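Local coordinates for protein zinc-finger (Saccharomonospora viridis, PDB 3RMQ) that binds a zinc ion through one histidine and three cysteines in a zinc-finger module, its biological role being unknown, at residues Gln11-Arg16 with Glu38-Gln43. The protein carries 1 engineered substitution. Numbering follows the deposited sequence. Where two conformers were deposited one is given.
Sequences QADGKR and ETVTPQ
Ala12 and Asp13 meet Val40 in a buried, mainly apolar contact between the tip of the beta hairpin formed by strands 7-12 and 15-20 and the short strand 39-40 of a second, separate hairpin. No direct hydrogen bond joins the two segments, so the evidence lies in the carbon contacts. The two gamma methyls of Val40 divide the work: CG2 lies 3.6 Å from Ala12 CB, while CG1 lies 3.6 Å from Asp13 CB. With Val40 CG1 beside the backbone N (chi1 -70°) and anti to the carbonyl carbon, the branches come to rest one on each of these neighbouring residues. Asp13 contributes chiefly its CB; its OD2 stays 4.0 Å from Val40 CG1, and OD1 makes a long, weak ion pair with Arg46.

Farther along, the backbones approach to 4.8 Å between the CA atoms of Ala12 and Pro42, and Ala12 CB reaches the peptide leading into the proline ring. A water supplies the polar link, accepting from Asp13 N at 2.8 Å and donating to Thr41 O at 2.7 Å, so that two backbone atoms not bonded directly to each other are bridged. The hairpin presents Asp13 through a type I' turn from Ala12 to Lys15, closed by reciprocal backbone bonds, Ala12 N to Lys15 O (2.9 Å) and Lys15 N to Ala12 O (3.2 Å).

Phe32, on the strand paired with 39-40, also packs on Ala12, Val40 and Pro42. Val40 additionally adjoins the side chain of His17, which binds zinc with Cys36, Cys59 and Cys62: two small beta hairpins packed beside a zinc-finger site of three cysteines and one histidine.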
loop_
_atom_site.group_PDB
_atom_site.type_symbol
_atom_site.label_atom_id
_atom_site.label_comp_id
_atom_site.label_asym_id
_atom_site.label_seq_id
_atom_site.Cartn_x
_atom_site.Cartn_y
_atom_site.Cartn_z
ATOM N N GLN A 11 -3.266 8.630 4.716
ATOM C CA GLN A 11 -3.998 8.873 3.450
ATOM C C GLN A 11 -3.254 9.956 2.674
ATOM O O GLN A 11 -2.829 10.996 3.251
ATOM C CB GLN A 11 -5.418 9.350 3.715
ATOM C CG GLN A 11 -6.222 9.566 2.386
ATOM C CD GLN A 11 -7.656 9.864 2.654
ATOM O OE1 GLN A 11 -8.452 8.949 2.926
ATOM N NE2 GLN A 11 -8.014 11.151 2.638
ATOM N N ALA A 12 -3.077 9.739 1.368
ATOM C CA ALA A 12 -2.469 10.762 0.517
ATOM C C ALA A 12 -2.647 10.378 -0.932
ATOM O O ALA A 12 -2.609 9.199 -1.283
ATOM C CB ALA A 12 -0.954 10.899 0.840
ATOM N N ASP A 13 -2.908 11.386 -1.750
ATOM C CA ASP A 13 -3.037 11.188 -3.182
ATOM C C ASP A 13 -4.051 10.125 -3.520
ATOM O O ASP A 13 -3.839 9.310 -4.435
ATOM C CB ASP A 13 -1.702 10.811 -3.810
ATOM C CG ASP A 13 -1.702 11.089 -5.323
ATOM O OD1 ASP A 13 -2.548 11.904 -5.788
ATOM O OD2 ASP A 13 -0.878 10.493 -6.044
ATOM N N GLY A 14 -5.171 10.140 -2.809
ATOM C CA GLY A 14 -6.288 9.302 -3.158
ATOM C C GLY A 14 -6.283 7.869 -2.623
ATOM O O GLY A 14 -7.201 7.131 -2.956
ATOM N N LYS A 15 -5.288 7.462 -1.837
ATOM C CA LYS A 15 -5.359 6.136 -1.221
ATOM C C LYS A 15 -4.857 6.190 0.189
ATOM O O LYS A 15 -4.146 7.114 0.565
ATOM C CB LYS A 15 -4.457 5.132 -1.967
ATOM C CG LYS A 15 -4.622 5.086 -3.526
ATOM C CD LYS A 15 -3.569 4.112 -4.103
ATOM C CE LYS A 15 -3.463 4.165 -5.632
ATOM N NZ LYS A 15 -2.345 5.061 -6.071
ATOM N N ARG A 16 -5.153 5.156 0.965
ATOM C CA ARG A 16 -4.587 5.075 2.292
ATOM C C ARG A 16 -3.293 4.242 2.190
ATOM O O ARG A 16 -3.364 3.034 1.953
ATOM C CB ARG A 16 -5.581 4.438 3.278
ATOM C CG ARG A 16 -5.204 4.821 4.699
ATOM C CD ARG A 16 -6.039 4.119 5.766
ATOM N NE ARG A 16 -7.428 4.567 5.707
ATOM C CZ ARG A 16 -8.386 4.216 6.580
ATOM N NH1 ARG A 16 -8.104 3.371 7.583
ATOM N NH2 ARG A 16 -9.628 4.714 6.450
ATOM N N GLU A 38 5.418 4.958 -4.171
ATOM C CA GLU A 38 4.881 6.250 -4.622
ATOM C C GLU A 38 5.254 7.363 -3.634
ATOM O O GLU A 38 5.093 7.200 -2.426
ATOM C CB GLU A 38 3.354 6.177 -4.745
ATOM C CG GLU A 38 2.850 5.327 -5.909
ATOM C CD GLU A 38 3.137 5.956 -7.262
ATOM O OE1 GLU A 38 2.418 6.901 -7.640
ATOM O OE2 GLU A 38 4.082 5.506 -7.938
ATOM N N THR A 39 5.746 8.489 -4.160
ATOM C CA THR A 39 6.047 9.661 -3.333
ATOM C C THR A 39 4.800 10.531 -3.358
ATOM O O THR A 39 4.311 10.922 -4.439
ATOM C CB THR A 39 7.251 10.449 -3.881
ATOM O OG1 THR A 39 8.408 9.611 -3.816
ATOM C CG2 THR A 39 7.497 11.689 -3.026
ATOM N N VAL A 40 4.224 10.784 -2.187
ATOM C CA VAL A 40 2.917 11.449 -2.112
ATOM C C VAL A 40 2.966 12.525 -1.017
ATOM O O VAL A 40 3.821 12.455 -0.135
ATOM C CB VAL A 40 1.792 10.432 -1.770
ATOM C CG1 VAL A 40 1.535 9.449 -2.991
ATOM C CG2 VAL A 40 2.168 9.671 -0.515
ATOM N N THR A 41 2.032 13.476 -1.044
ATOM C CA THR A 41 2.038 14.589 -0.079
ATOM C C THR A 41 0.639 14.744 0.491
ATOM O O THR A 41 -0.291 14.984 -0.269
ATOM C CB THR A 41 2.443 15.929 -0.755
ATOM O OG1 THR A 41 3.742 15.801 -1.332
ATOM C CG2 THR A 41 2.447 17.067 0.242
ATOM N N PRO A 42 0.485 14.603 1.825
ATOM C CA PRO A 42 -0.829 14.783 2.454
ATOM C C PRO A 42 -1.316 16.213 2.281
ATOM O O PRO A 42 -0.496 17.164 2.403
ATOM C CB PRO A 42 -0.566 14.485 3.939
ATOM C CG PRO A 42 0.705 13.751 3.983
ATOM C CD PRO A 42 1.520 14.206 2.805
ATOM N N GLN A 43 -2.603 16.369 1.946
ATOM C CA GLN A 43 -3.218 17.695 1.709
ATOM C C GLN A 43 -4.491 17.842 2.527
ATOM O O GLN A 43 -5.330 16.943 2.546
ATOM C CB GLN A 43 -3.596 17.887 0.234
ATOM C CG GLN A 43 -2.447 18.137 -0.728
ATOM C CD GLN A 43 -2.949 18.429 -2.135
ATOM O OE1 GLN A 43 -4.137 18.691 -2.347
ATOM N NE2 GLN A 43 -2.055 18.381 -3.095
HETATM O O HOH W 1 -2.741 14.077 -0.994
#